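Local atomic coordinates of periplasmic oligopeptide-binding protein (Burkholderia pseudomallei, PDB entry 3ZS6), a protein that probably binds oligopeptides in the periplasm as the solute-binding component of an ABC transport system for peptide uptake. Residues Q78-T81 with A82-V86; R288-L291 with T292-T296; S370-R373 with T374-V378. All coordinates share one frame; numbering follows the deposited sequence.

Contact 1. Residues Q78-T81 with A82-V86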
loop_
_atom_site.group_PDB
_atom_site.type_symbol
_atom_site.label_atom_id
_atom_site.label_comp_id
_atom_site.label_asym_id
_atom_site.label_seq_id
_atom_site.Cartn_x
_atom_site.Cartn_y
_atom_site.Cartn_z
ATOM N N GLN A 78 -14.865 19.692 18.806
ATOM C CA GLN A 78 -13.654 20.496 18.971
ATOM C C GLN A 78 -13.064 20.833 17.606
ATOM O O GLN A 78 -13.197 20.051 16.662
ATOM C CB GLN A 78 -12.616 19.744 19.804
ATOM C CG GLN A 78 -13.025 19.482 21.239
ATOM C CD GLN A 78 -12.432 20.494 22.203
ATOM O OE1 GLN A 78 -12.868 21.648 22.265
ATOM N NE2 GLN A 78 -11.425 20.066 22.960
ATOM N N PRO A 79 -12.405 22.000 17.500
ATOM C CA PRO A 79 -11.817 22.456 16.238
ATOM C C PRO A 79 -10.567 21.670 15.854
ATOM O O PRO A 79 -9.850 21.180 16.723
ATOM C CB PRO A 79 -11.451 23.915 16.527
ATOM C CG PRO A 79 -11.267 23.980 17.997
ATOM C CD PRO A 79 -12.218 22.977 18.587
ATOM N N VAL A 80 -10.317 21.550 14.556
ATOM C CA VAL A 80 -9.072 20.975 14.069
ATOM C C VAL A 80 -8.117 22.109 13.719
ATOM O O VAL A 80 -8.460 22.983 12.921
ATOM C CB VAL A 80 -9.300 20.109 12.821
ATOM C CG1 VAL A 80 -7.968 19.634 12.244
ATOM C CG2 VAL A 80 -10.196 18.921 13.158
ATOM N N THR A 81 -6.929 22.110 14.325
ATOM C CA THR A 81 -5.941 23.146 14.028
ATOM C C THR A 81 -4.550 22.600 13.709
ATOM O O THR A 81 -4.299 21.394 13.767
ATOM C CB THR A 81 -5.789 24.159 15.182
ATOM O OG1 THR A 81 -5.113 23.526 16.278
ATOM C CG2 THR A 81 -7.150 24.668 15.634
ATOM N N ALA A 82 -3.655 23.523 13.378
ATOM C CA ALA A 82 -2.284 23.210 13.041
ATOM C C ALA A 82 -1.669 22.328 14.112
ATOM O O ALA A 82 -0.992 21.351 13.810
ATOM C CB ALA A 82 -1.488 24.500 12.882
ATOM N N ALA A 83 -1.909 22.681 15.369
ATOM C CA ALA A 83 -1.362 21.927 16.487
ATOM C C ALA A 83 -1.666 20.430 16.382
ATOM O O ALA A 83 -0.847 19.597 16.778
ATOM C CB ALA A 83 -1.873 22.491 17.808
ATOM N N ASP A 84 -2.836 20.083 15.844
ATOM C CA ASP A 84 -3.218 18.672 15.720
ATOM C C ASP A 84 -2.291 17.907 14.778
ATOM O O ASP A 84 -2.007 16.725 14.993
ATOM C CB ASP A 84 -4.672 18.528 15.266
ATOM C CG ASP A 84 -5.661 19.053 16.301
ATOM O OD1 ASP A 84 -5.486 18.752 17.505
ATOM O OD2 ASP A 84 -6.605 19.764 15.908
ATOM N N PHE A 85 -1.819 18.583 13.735
ATOM C CA PHE A 85 -0.909 17.952 12.780
ATOM C C PHE A 85 0.518 17.852 13.332
ATOM O O PHE A 85 1.177 16.821 13.179
ATOM C CB PHE A 85 -0.942 18.671 11.423
ATOM C CG PHE A 85 -2.217 18.437 10.650
ATOM C CD1 PHE A 85 -3.327 19.248 10.849
ATOM C CD2 PHE A 85 -2.308 17.388 9.742
ATOM C CE1 PHE A 85 -4.508 19.024 10.143
ATOM C CE2 PHE A 85 -3.479 17.154 9.036
ATOM C CZ PHE A 85 -4.580 17.972 9.237
ATOM N N VAL A 86 0.986 18.916 13.980
ATOM C CA VAL A 86 2.296 18.888 14.622
ATOM C C VAL A 86 2.368 17.685 15.575
ATOM O O VAL A 86 3.318 16.897 15.532
ATOM C CB VAL A 86 2.601 20.211 15.384
ATOM C CG1 VAL A 86 3.899 20.088 16.180
ATOM C CG2 VAL A 86 2.682 21.399 14.410
HETATM O O HOH W 1 -6.405 21.693 17.878
#
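Asp84 turns its carboxylate back along the chain to Thr81, where OD2 takes the backbone N-H of Thr81 at 2.8 Å between N and OD2. The bond is nearly straight (164° at the hydrogen), yet it meets OD2 on the anti side and 33° out of the carboxylate plane. CG lies anti to the carbonyl carbon (chi1 -65°), which carries the carboxylate back toward Thr81; the side chain crosses that of Val80 at about a right angle. The backbone closes the turn in the other direction, Asp84 N donating to Thr81 O, not to the hydroxyl, at 2.9 Å. The bond from Thr81 N to Asp84 OD2 is the aspartate half of a capping box at the start of helix 82-93. It is joined by a hydrophobic staple, in which Val80 CG1 approaches Phe85 CE1 obliquely at 4.1 Å. Thr81 O lies at the edge of the same ring, 3.8 Å from Phe85 CD1. Val80 and Phe85 both pack on Val52 of strand 48-60, where the helix start meets the sheet. One water bridges the polar side, 2.8 Å from Thr81 OG1 and donating to Asp84 OD2, which also receives a weak hydrogen bond from Trp74 NE1.

Contact 2. Residues R288-L291 with T292-T296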
loop_
_atom_site.group_PDB
_atom_site.type_symbol
_atom_site.label_atom_id
_atom_site.label_comp_id
_atom_site.label_asym_id
_atom_site.label_seq_id
_atom_site.Cartn_x
_atom_site.Cartn_y
_atom_site.Cartn_z
ATOM N N ARG A 288 5.916 -16.345 -15.652
ATOM C CA ARG A 288 4.924 -15.322 -15.328
ATOM C C ARG A 288 3.901 -15.148 -16.451
ATOM O O ARG A 288 2.821 -14.583 -16.248
ATOM C CB ARG A 288 5.617 -13.991 -15.028
ATOM C CG ARG A 288 6.597 -14.039 -13.847
ATOM C CD ARG A 288 7.594 -12.881 -13.930
ATOM N NE ARG A 288 8.536 -12.887 -12.819
ATOM C CZ ARG A 288 9.491 -13.802 -12.658
ATOM N NH1 ARG A 288 9.618 -14.802 -13.534
ATOM N NH2 ARG A 288 10.307 -13.731 -11.607
ATOM N N GLU A 289 4.250 -15.635 -17.637
ATOM C CA GLU A 289 3.349 -15.571 -18.773
ATOM C C GLU A 289 2.194 -16.542 -18.551
ATOM O O GLU A 289 1.028 -16.174 -18.689
ATOM C CB GLU A 289 4.095 -15.893 -20.073
ATOM C CG GLU A 289 3.702 -14.999 -21.236
ATOM C CD GLU A 289 2.220 -15.078 -21.560
ATOM O OE1 GLU A 289 1.641 -16.177 -21.431
ATOM O OE2 GLU A 289 1.634 -14.040 -21.940
ATOM N N ILE A 290 2.531 -17.776 -18.185
ATOM C CA ILE A 290 1.534 -18.783 -17.842
ATOM C C ILE A 290 0.738 -18.374 -16.605
ATOM O O ILE A 290 -0.483 -18.535 -16.555
ATOM C CB ILE A 290 2.195 -20.158 -17.608
ATOM C CG1 ILE A 290 2.788 -20.696 -18.917
ATOM C CG2 ILE A 290 1.193 -21.145 -17.050
ATOM C CD1 ILE A 290 3.619 -21.947 -18.733
ATOM N N LEU A 291 1.440 -17.840 -15.609
ATOM C CA LEU A 291 0.809 -17.373 -14.383
ATOM C C LEU A 291 -0.327 -16.407 -14.696
ATOM O O LEU A 291 -1.445 -16.576 -14.220
ATOM C CB LEU A 291 1.845 -16.708 -13.463
ATOM C CG LEU A 291 1.308 -16.091 -12.163
ATOM C CD1 LEU A 291 0.437 -17.084 -11.393
ATOM C CD2 LEU A 291 2.452 -15.580 -11.284
ATOM N N THR A 292 -0.039 -15.403 -15.517
ATOM C CA THR A 292 -1.018 -14.360 -15.802
ATOM C C THR A 292 -2.091 -14.772 -16.817
ATOM O O THR A 292 -3.276 -14.470 -16.637
ATOM C CB THR A 292 -0.348 -13.049 -16.254
ATOM O OG1 THR A 292 0.537 -13.319 -17.347
ATOM C CG2 THR A 292 0.446 -12.432 -15.102
ATOM N N SER A 293 -1.694 -15.477 -17.869
ATOM C CA SER A 293 -2.630 -15.829 -18.928
ATOM C C SER A 293 -3.550 -16.980 -18.537
ATOM O O SER A 293 -4.696 -17.043 -18.981
ATOM C CB SER A 293 -1.887 -16.168 -20.223
ATOM O OG SER A 293 -1.149 -17.373 -20.096
ATOM N N LYS A 294 -3.051 -17.887 -17.701
ATOM C CA LYS A 294 -3.793 -19.104 -17.376
ATOM C C LYS A 294 -4.333 -19.193 -15.950
ATOM O O LYS A 294 -5.306 -19.907 -15.697
ATOM C CB LYS A 294 -2.929 -20.336 -17.653
ATOM C CG LYS A 294 -2.476 -20.473 -19.103
ATOM C CD LYS A 294 -1.721 -21.775 -19.310
ATOM C CE LYS A 294 -1.148 -21.890 -20.719
ATOM N NZ LYS A 294 -0.268 -23.092 -20.864
ATOM N N ILE A 295 -3.696 -18.502 -15.012
ATOM C CA ILE A 295 -4.123 -18.593 -13.619
ATOM C C ILE A 295 -4.896 -17.357 -13.143
ATOM O O ILE A 295 -6.039 -17.469 -12.700
ATOM C CB ILE A 295 -2.938 -18.857 -12.672
ATOM C CG1 ILE A 295 -2.100 -20.032 -13.181
ATOM C CG2 ILE A 295 -3.439 -19.136 -11.271
ATOM C CD1 ILE A 295 -2.870 -21.317 -13.308
ATOM N N THR A 296 -4.271 -16.187 -13.228
ATOM C CA THR A 296 -4.914 -14.955 -12.763
ATOM C C THR A 296 -5.985 -14.477 -13.752
ATOM O O THR A 296 -7.141 -14.261 -13.372
ATOM C CB THR A 296 -3.882 -13.842 -12.477
ATOM O OG1 THR A 296 -3.265 -13.420 -13.699
ATOM C CG2 THR A 296 -2.795 -14.360 -11.515
#
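The short helix 288-296, which ends in a wider pi-type turn, has Thr292 and Ser293 turning their hydroxyls toward the carbonyls one turn back, at Arg288 and Glu289. Thr292 OG1, held between its backbone N and carbonyl carbon (chi1 53°), lies 2.8 Å from Arg288 O and 3.2 Å from Glu289 O; its single proton could serve either. Arg288 O is in any case engaged by Thr292 N, at 3.1 Å and from above the carbonyl plane. In the conformer given for Ser293, one of two, OG approaches Glu289 O at 2.9 Å from the face opposite its backbone N-H, a second grip that holds for that conformer alone. The guanidinium of Arg288 leads away from this turn, to the carbonyls of Ala283 and Pro471. Apolar groups meet crosswise: Ile290 CG2 touches Lys294 CD at 3.7 Å, the chains crossing at a slant, while Leu291 CD1 reaches Ile295 CB at 4.0 Å, at about a right angle. Leu291 packs also on Phe473 of strand 470-480 and on Phe367 of helix 359-376. Leu291 O accepts twice, from Ile295 N above its carbonyl plane and from Thr296 N at 3.0 Å, nearly along the C=O axis. The i to i+5 bond from Thr296 N makes the last turn a pi-type one, a common way for an alpha-helix to finish.

Contact 3. Residues S370-R373 with T374-V378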
loop_
_atom_site.group_PDB
_atom_site.type_symbol
_atom_site.label_atom_id
_atom_site.label_comp_id
_atom_site.label_asym_id
_atom_site.label_seq_id
_atom_site.Cartn_x
_atom_site.Cartn_y
_atom_site.Cartn_z
ATOM N N SER A 370 4.998 -25.798 -7.584
ATOM C CA SER A 370 5.182 -26.824 -8.611
ATOM C C SER A 370 6.308 -26.428 -9.562
ATOM O O SER A 370 7.122 -27.254 -9.974
ATOM C CB SER A 370 3.881 -27.087 -9.383
ATOM O OG SER A 370 3.666 -26.113 -10.387
ATOM N N GLU A 371 6.346 -25.148 -9.901
ATOM C CA GLU A 371 7.400 -24.603 -10.740
ATOM C C GLU A 371 8.780 -24.889 -10.126
ATOM O O GLU A 371 9.688 -25.410 -10.795
ATOM C CB GLU A 371 7.180 -23.099 -10.887
ATOM C CG GLU A 371 7.715 -22.496 -12.168
ATOM C CD GLU A 371 6.781 -22.674 -13.355
ATOM O OE1 GLU A 371 6.160 -23.749 -13.492
ATOM O OE2 GLU A 371 6.688 -21.732 -14.164
ATOM N N TRP A 372 8.929 -24.563 -8.845
ATOM C CA TRP A 372 10.197 -24.755 -8.141
ATOM C C TRP A 372 10.548 -26.237 -7.980
ATOM O O TRP A 372 11.715 -26.625 -8.086
ATOM C CB TRP A 372 10.163 -24.064 -6.774
ATOM C CG TRP A 372 10.280 -22.573 -6.866
ATOM C CD1 TRP A 372 10.926 -21.863 -7.833
ATOM C CD2 TRP A 372 9.719 -21.605 -5.967
ATOM N NE1 TRP A 372 10.813 -20.519 -7.590
ATOM C CE2 TRP A 372 10.074 -20.331 -6.452
ATOM C CE3 TRP A 372 8.952 -21.694 -4.800
ATOM C CZ2 TRP A 372 9.694 -19.154 -5.810
ATOM C CZ3 TRP A 372 8.577 -20.524 -4.163
ATOM C CH2 TRP A 372 8.947 -19.270 -4.672
ATOM N N ARG A 373 9.545 -27.064 -7.699
ATOM C CA ARG A 373 9.783 -28.493 -7.569
ATOM C C ARG A 373 10.268 -29.062 -8.891
ATOM O O ARG A 373 11.373 -29.603 -8.985
ATOM C CB ARG A 373 8.521 -29.237 -7.131
ATOM C CG ARG A 373 8.562 -30.725 -7.473
ATOM C CD ARG A 373 7.367 -31.494 -6.908
ATOM N NE ARG A 373 6.086 -30.923 -7.314
ATOM C CZ ARG A 373 5.406 -31.290 -8.394
ATOM N NH1 ARG A 373 5.879 -32.237 -9.192
ATOM N NH2 ARG A 373 4.250 -30.706 -8.674
ATOM N N THR A 374 9.441 -28.920 -9.920
ATOM C CA THR A 374 9.708 -29.579 -11.195
ATOM C C THR A 374 10.919 -29.017 -11.935
ATOM O O THR A 374 11.564 -29.732 -12.701
ATOM C CB THR A 374 8.478 -29.524 -12.123
ATOM O OG1 THR A 374 8.174 -28.157 -12.422
ATOM C CG2 THR A 374 7.276 -30.165 -11.453
ATOM N N LYS A 375 11.239 -27.746 -11.713
ATOM C CA LYS A 375 12.336 -27.130 -12.457
ATOM C C LYS A 375 13.657 -27.080 -11.694
ATOM O O LYS A 375 14.725 -27.069 -12.301
ATOM C CB LYS A 375 11.961 -25.737 -12.965
ATOM C CG LYS A 375 10.844 -25.745 -14.005
ATOM C CD LYS A 375 10.511 -24.336 -14.475
ATOM C CE LYS A 375 9.306 -24.325 -15.411
ATOM N NZ LYS A 375 8.860 -22.932 -15.722
ATOM N N LEU A 376 13.594 -27.059 -10.370
ATOM C CA LEU A 376 14.810 -26.903 -9.581
ATOM C C LEU A 376 14.955 -27.980 -8.519
ATOM O O LEU A 376 16.009 -28.106 -7.896
ATOM C CB LEU A 376 14.827 -25.526 -8.911
ATOM C CG LEU A 376 14.940 -24.287 -9.804
ATOM C CD1 LEU A 376 14.817 -23.032 -8.952
ATOM C CD2 LEU A 376 16.260 -24.289 -10.574
ATOM N N GLY A 377 13.894 -28.748 -8.300
ATOM C CA GLY A 377 13.892 -29.723 -7.226
ATOM C C GLY A 377 13.907 -29.037 -5.870
ATOM O O GLY A 377 14.353 -29.608 -4.872
ATOM N N VAL A 378 13.437 -27.794 -5.839
ATOM C CA VAL A 378 13.302 -27.048 -4.592
ATOM C C VAL A 378 11.916 -27.264 -3.998
ATOM O O VAL A 378 10.911 -27.158 -4.701
ATOM C CB VAL A 378 13.539 -25.536 -4.816
ATOM C CG1 VAL A 378 13.089 -24.734 -3.605
ATOM C CG2 VAL A 378 15.006 -25.274 -5.119
HETATM O O HOH W 2 5.760 -24.158 -16.503
#
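The guanidinium of Arg373, in one of two conformers, carries the methyl CG2 of Thr374 over one face, 3.3 Å above the plane and displaced toward the rim. A bend at chi3 (55°) folds the arginine back over its neighbour. Leu376 CD1 comes to the Trp372 indole obliquely, 4.2 Å from Trp372 CD1, while the ring nitrogen is bound to Leu282 O. Glu371 and Lys375 run side by side, pointing the same way. The salt bridge sets Lys375 NZ 2.9 Å from Glu371 OE2, with weak hydrogen-bond geometry, and one water donates to Glu371 OE1 and weakly accepts from Lys375 NZ. OE2 has its stronger hydrogen bond from the backbone N of Asp287, and NZ also bonds Val285 O. Here helix 359-376, the connecting helix of a beta-alpha-beta unit, ends and the chain turns toward strand 379-385. Gly377 leaves helical geometry with positive phi (68°), its N donating to Arg373 O at 2.7 Å. Trp372 O is held from opposite faces of its plane by Leu376 N at 3.0 Å and Val378 N at 3.1 Å. Two residues earlier, Ser370 O is likewise met from opposite faces by Thr374 N and by Thr374 OG1, the latter at 2.8 Å.

How the contacts relate
All three contacts are local: each lies within one unbroken stretch of chain, between residues a helical turn or so apart, so they follow one another and neither nest nor cross. Contact 1 closes the turn from the loop after strand 63-68 into helix 82-93, against the sheet containing strand 48-60. It lies across the chain's centre from the others, about 49 and 56 Å from contacts 2 and 3 between centres. Contact 2 fills helix 288-296, and contact 3 finishes helix 359-376 before strand 379-385. These two are about 17 Å apart between centres; helix 359-376 packs on helix 288-296, and Asp287, just before the shorter helix, links them through bonds to Ile290 and Glu371.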